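Long-range contact in predicted acetyltransferase (Clostridium acetobutylicum, PDB 3MGD), which binds acetyl-CoA and probably transfers its acetyl group to an as yet unidentified acceptor: residues A47-I55 / A64-D72. Sequence-based numbering, arbitrary orientation. Where two conformers were deposited one is given.
Sequences ANNLLVEWI and ATAAIAFID
With CG anti to the backbone N (chi1 175°) and a bend at chi2, the side chain of E53 lies across the neighbouring strand, bringing its carboxylate over A67 and T65: OE2 rests 3.5 Å from A67 CB, and OE1 crosses to T65 CB at the same distance. Across the two strands the carboxylate's closest contacts are to carbon, and it makes no hydrogen bond to the neighbouring strand; N89 of strand 83-92 gives each residue a polar partner, its ND2 hydrogen-bonded to E53 OE2 and its O to T65 OG1. In F70 a chi1 of -51° sets CG beside the backbone N and anti to the carbonyl carbon, which lays the ring edge against V52, with CE2 4.0 Å from CG2, and against the carbonyl oxygen of N49, the residue closing helix 35-47 in a Schellman motif.

These contacts illustrate how an antiparallel hairpin sorts its side chains, here strands 51-58 and 61-72 in the central sheet of the GNAT fold. L51, E53, A67 and A69 share one face of the sheet, where L51 and E53 pack on helix 35-47, and L51 CD1 packs on the methyls of both alanines. V52, W54, A66 and I68 face helix 101-115, with A66 also beside the acetyl-CoA-binding M90. Between the two layers, V52 and I68 exchange two 2.9 Å bonds, V52 N to I68 O and I68 N to V52 O. Where the pairing ends, L50 O accepts F70 N from above its carbonyl plane and also a water, which spans to F70 O through a 3.3 Å bond.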
ATOM      1  N   ALA A  47     -14.134 -11.752  -4.333  1.00 16.76           N
ATOM      2  CA  ALA A  47     -14.738 -12.823  -3.557  1.00 27.10           C
ATOM      3  C   ALA A  47     -14.605 -12.568  -2.067  1.00 26.74           C
ATOM      4  O   ALA A  47     -15.515 -12.875  -1.300  1.00 28.70           O
ATOM      5  CB  ALA A  47     -14.129 -14.178  -3.926  1.00 28.34           C
ATOM      6  N   ASN A  48     -13.476 -11.999  -1.652  1.00 23.71           N
ATOM      7  CA  ASN A  48     -13.190 -11.704  -0.248  0.50 24.63           C
ATOM      8  C   ASN A  48     -13.589 -10.293   0.174  1.00 22.79           C
ATOM      9  O   ASN A  48     -13.304  -9.881   1.291  1.00 21.90           O
ATOM     10  CB  ASN A  48     -11.692 -11.870   0.033  0.50 26.10           C
ATOM     11  CG  ASN A  48     -11.225 -13.304  -0.085  0.50 31.22           C
ATOM     12  OD1 ASN A  48     -11.966 -14.242   0.211  0.50 34.31           O
ATOM     13  ND2 ASN A  48      -9.976 -13.481  -0.504  0.50 29.62           N
ATOM     14  N   ASN A  49     -14.189  -9.541  -0.742  1.00 20.52           N
ATOM     15  CA  ASN A  49     -14.626  -8.164  -0.473  1.00 22.23           C
ATOM     16  C   ASN A  49     -13.504  -7.224  -0.062  1.00 24.77           C
ATOM     17  O   ASN A  49     -13.739  -6.238   0.654  1.00 24.40           O
ATOM     18  CB  ASN A  49     -15.744  -8.143   0.592  1.00 26.49           C
ATOM     19  CG  ASN A  49     -16.744  -6.978   0.403  1.00 35.47           C
ATOM     20  OD1 ASN A  49     -16.959  -6.481  -0.705  1.00 36.98           O
ATOM     21  ND2 ASN A  49     -17.372  -6.568   1.494  1.00 41.76           N
ATOM     22  N   LEU A  50     -12.286  -7.534  -0.500  1.00 19.85           N
ATOM     23  CA  LEU A  50     -11.132  -6.651  -0.298  1.00 14.79           C
ATOM     24  C   LEU A  50     -10.966  -5.660  -1.458  1.00 18.21           C
ATOM     25  O   LEU A  50     -10.032  -4.861  -1.478  1.00 18.00           O
ATOM     26  CB  LEU A  50      -9.855  -7.478  -0.124  1.00 20.88           C
ATOM     27  CG  LEU A  50      -9.791  -8.251   1.200  1.00 20.07           C
ATOM     28  CD1 LEU A  50      -8.578  -9.191   1.271  1.00 19.53           C
ATOM     29  CD2 LEU A  50      -9.809  -7.284   2.387  1.00 23.50           C
ATOM     30  N   LEU A  51     -11.873  -5.750  -2.429  1.00 18.28           N
ATOM     31  CA  LEU A  51     -11.953  -4.811  -3.541  1.00 15.52           C
ATOM     32  C   LEU A  51     -13.427  -4.513  -3.817  1.00 17.64           C
ATOM     33  O   LEU A  51     -14.244  -5.429  -3.840  1.00 17.63           O
ATOM     34  CB  LEU A  51     -11.329  -5.423  -4.801  1.00 14.00           C
ATOM     35  CG  LEU A  51     -11.286  -4.475  -6.007  1.00 16.67           C
ATOM     36  CD1 LEU A  51     -10.185  -3.405  -5.802  1.00 16.08           C
ATOM     37  CD2 LEU A  51     -11.088  -5.242  -7.328  1.00 17.51           C
ATOM     38  N   VAL A  52     -13.762  -3.240  -4.005  1.00 17.58           N
ATOM     39  CA  VAL A  52     -15.087  -2.845  -4.482  1.00 15.94           C
ATOM     40  C   VAL A  52     -14.908  -1.999  -5.740  1.00 19.00           C
ATOM     41  O   VAL A  52     -14.231  -0.981  -5.714  1.00 16.88           O
ATOM     42  CB  VAL A  52     -15.867  -2.017  -3.429  1.00 21.48           C
ATOM     43  CG1 VAL A  52     -17.174  -1.476  -4.016  1.00 18.18           C
ATOM     44  CG2 VAL A  52     -16.146  -2.861  -2.169  1.00 22.32           C
ATOM     45  N   GLU A  53     -15.504  -2.428  -6.844  1.00 19.87           N
ATOM     46  CA  GLU A  53     -15.344  -1.691  -8.095  1.00 19.54           C
ATOM     47  C   GLU A  53     -16.705  -1.252  -8.589  1.00 20.21           C
ATOM     48  O   GLU A  53     -17.557  -2.079  -8.911  1.00 20.18           O
ATOM     49  CB  GLU A  53     -14.590  -2.515  -9.148  1.00 19.78           C
ATOM     50  CG  GLU A  53     -14.504  -1.834 -10.538  1.00 15.58           C
ATOM     51  CD  GLU A  53     -13.198  -2.119 -11.282  1.00 21.53           C
ATOM     52  OE1 GLU A  53     -13.145  -1.844 -12.505  1.00 19.70           O
ATOM     53  OE2 GLU A  53     -12.230  -2.622 -10.663  1.00 19.45           O
ATOM     54  N   TRP A  54     -16.915   0.060  -8.601  1.00 17.19           N
ATOM     55  CA  TRP A  54     -18.163   0.626  -9.066  1.00 17.14           C
ATOM     56  C   TRP A  54     -18.092   0.797 -10.580  1.00 21.12           C
ATOM     57  O   TRP A  54     -17.026   1.084 -11.141  1.00 19.75           O
ATOM     58  CB  TRP A  54     -18.422   1.979  -8.401  1.00 16.67           C
ATOM     59  CG  TRP A  54     -19.082   1.880  -7.058  1.00 21.16           C
ATOM     60  CD1 TRP A  54     -18.470   1.796  -5.835  1.00 19.57           C
ATOM     61  CD2 TRP A  54     -20.491   1.862  -6.810  1.00 17.81           C
ATOM     62  NE1 TRP A  54     -19.425   1.728  -4.836  1.00 22.62           N
ATOM     63  CE2 TRP A  54     -20.672   1.773  -5.415  1.00 18.75           C
ATOM     64  CE3 TRP A  54     -21.620   1.926  -7.636  1.00 18.21           C
ATOM     65  CZ2 TRP A  54     -21.936   1.723  -4.831  1.00 24.92           C
ATOM     66  CZ3 TRP A  54     -22.873   1.880  -7.056  1.00 20.31           C
ATOM     67  CH2 TRP A  54     -23.024   1.778  -5.667  1.00 24.57           C
ATOM     68  N   ILE A  55     -19.225   0.601 -11.243  1.00 19.75           N
ATOM     69  CA  ILE A  55     -19.287   0.837 -12.681  1.00 18.65           C
ATOM     70  C   ILE A  55     -20.458   1.748 -13.042  1.00 21.94           C
ATOM     71  O   ILE A  55     -21.498   1.732 -12.391  1.00 20.90           O
ATOM     72  CB  ILE A  55     -19.380  -0.487 -13.494  1.00 36.57           C
ATOM     73  CG1 ILE A  55     -20.764  -1.105 -13.383  1.00 43.00           C
ATOM     74  CG2 ILE A  55     -18.329  -1.493 -13.050  1.00 36.02           C
ATOM     75  CD1 ILE A  55     -20.885  -2.400 -14.147  1.00 46.14           C
ATOM     76  N   ALA A  64     -17.791   4.083 -17.269  1.00 20.33           N
ATOM     77  CA  ALA A  64     -16.718   4.397 -16.327  1.00 19.10           C
ATOM     78  C   ALA A  64     -16.569   3.303 -15.269  1.00 19.63           C
ATOM     79  O   ALA A  64     -17.503   2.552 -14.991  1.00 20.04           O
ATOM     80  CB  ALA A  64     -16.953   5.750 -15.671  1.00 17.51           C
ATOM     81  N   THR A  65     -15.375   3.201 -14.709  1.00 17.77           N
ATOM     82  CA  THR A  65     -15.149   2.335 -13.564  1.00 15.67           C
ATOM     83  C   THR A  65     -14.384   3.128 -12.508  1.00 17.09           C
ATOM     84  O   THR A  65     -13.797   4.168 -12.806  1.00 19.24           O
ATOM     85  CB  THR A  65     -14.281   1.121 -13.931  1.00 18.42           C
ATOM     86  OG1 THR A  65     -12.993   1.566 -14.383  1.00 18.30           O
ATOM     87  CG2 THR A  65     -14.942   0.283 -15.028  1.00 19.50           C
ATOM     88  N   ALA A  66     -14.384   2.616 -11.277  1.00 16.24           N
ATOM     89  CA  ALA A  66     -13.609   3.207 -10.180  1.00 18.49           C
ATOM     90  C   ALA A  66     -13.587   2.184  -9.061  1.00 18.30           C
ATOM     91  O   ALA A  66     -14.634   1.649  -8.701  1.00 17.85           O
ATOM     92  CB  ALA A  66     -14.267   4.481  -9.699  1.00 16.64           C
ATOM     93  N   ALA A  67     -12.414   1.882  -8.519  1.00 15.90           N
ATOM     94  CA  ALA A  67     -12.358   0.863  -7.454  1.00 14.14           C
ATOM     95  C   ALA A  67     -11.643   1.342  -6.205  1.00 14.60           C
ATOM     96  O   ALA A  67     -10.861   2.299  -6.235  1.00 14.61           O
ATOM     97  CB  ALA A  67     -11.717  -0.431  -7.953  1.00 18.28           C
ATOM     98  N   ILE A  68     -11.913   0.657  -5.099  1.00 16.02           N
ATOM     99  CA  ILE A  68     -11.177   0.904  -3.873  1.00 16.44           C
ATOM    100  C   ILE A  68     -10.812  -0.459  -3.322  1.00 16.95           C
ATOM    101  O   ILE A  68     -11.656  -1.362  -3.286  1.00 14.15           O
ATOM    102  CB  ILE A  68     -11.986   1.763  -2.859  1.00 19.32           C
ATOM    103  CG1 ILE A  68     -11.135   2.118  -1.636  1.00 19.34           C
ATOM    104  CG2 ILE A  68     -13.321   1.084  -2.473  1.00 17.22           C
ATOM    105  CD1 ILE A  68     -11.682   3.281  -0.830  1.00 17.45           C
ATOM    106  N   ALA A  69      -9.537  -0.612  -2.968  1.00 12.72           N
ATOM    107  CA  ALA A  69      -9.016  -1.825  -2.330  1.00 13.16           C
ATOM    108  C   ALA A  69      -8.700  -1.513  -0.878  1.00 18.19           C
ATOM    109  O   ALA A  69      -8.208  -0.427  -0.563  1.00 21.57           O
ATOM    110  CB  ALA A  69      -7.742  -2.289  -3.036  1.00 14.45           C
ATOM    111  N   PHE A  70      -8.974  -2.463   0.013  1.00 18.16           N
ATOM    112  CA  PHE A  70      -8.717  -2.242   1.432  1.00 16.73           C
ATOM    113  C   PHE A  70      -7.445  -2.957   1.828  1.00 20.24           C
ATOM    114  O   PHE A  70      -7.338  -4.173   1.698  1.00 20.87           O
ATOM    115  CB  PHE A  70      -9.912  -2.690   2.264  1.00 21.45           C
ATOM    116  CG  PHE A  70     -11.194  -2.123   1.773  1.00 21.15           C
ATOM    117  CD1 PHE A  70     -11.445  -0.770   1.887  1.00 22.84           C
ATOM    118  CD2 PHE A  70     -12.121  -2.927   1.138  1.00 28.51           C
ATOM    119  CE1 PHE A  70     -12.628  -0.233   1.398  1.00 23.86           C
ATOM    120  CE2 PHE A  70     -13.291  -2.400   0.650  1.00 28.74           C
ATOM    121  CZ  PHE A  70     -13.544  -1.054   0.781  1.00 23.35           C
ATOM    122  N   ILE A  71      -6.468  -2.174   2.275  1.00 17.43           N
ATOM    123  CA  ILE A  71      -5.133  -2.676   2.501  1.00 14.30           C
ATOM    124  C   ILE A  71      -4.739  -2.420   3.955  1.00 17.61           C
ATOM    125  O   ILE A  71      -5.153  -1.417   4.540  1.00 18.85           O
ATOM    126  CB  ILE A  71      -4.133  -1.974   1.564  1.00 22.92           C
ATOM    127  CG1 ILE A  71      -4.519  -2.204   0.100  1.00 27.23           C
ATOM    128  CG2 ILE A  71      -2.718  -2.462   1.831  1.00 27.07           C
ATOM    129  CD1 ILE A  71      -4.446  -3.623  -0.326  1.00 32.76           C
ATOM    130  N   ASP A  72      -3.936  -3.327   4.517  1.00 16.96           N
ATOM    131  CA  ASP A  72      -3.581  -3.294   5.939  1.00 14.83           C
ATOM    132  C   ASP A  72      -2.133  -2.849   6.110  1.00 18.38           C
ATOM    133  O   ASP A  72      -1.217  -3.467   5.559  1.00 19.31           O
ATOM    134  CB  ASP A  72      -3.727  -4.696   6.564  1.00 15.29           C
ATOM    135  CG  ASP A  72      -5.151  -5.247   6.492  1.00 27.02           C
ATOM    136  OD1 ASP A  72      -6.100  -4.450   6.364  1.00 24.22           O
ATOM    137  OD2 ASP A  72      -5.321  -6.490   6.585  1.00 19.92           O
TER
HETATM  138  O   HOH W   1      -7.110  -5.458  -1.303  1.00 22.22           O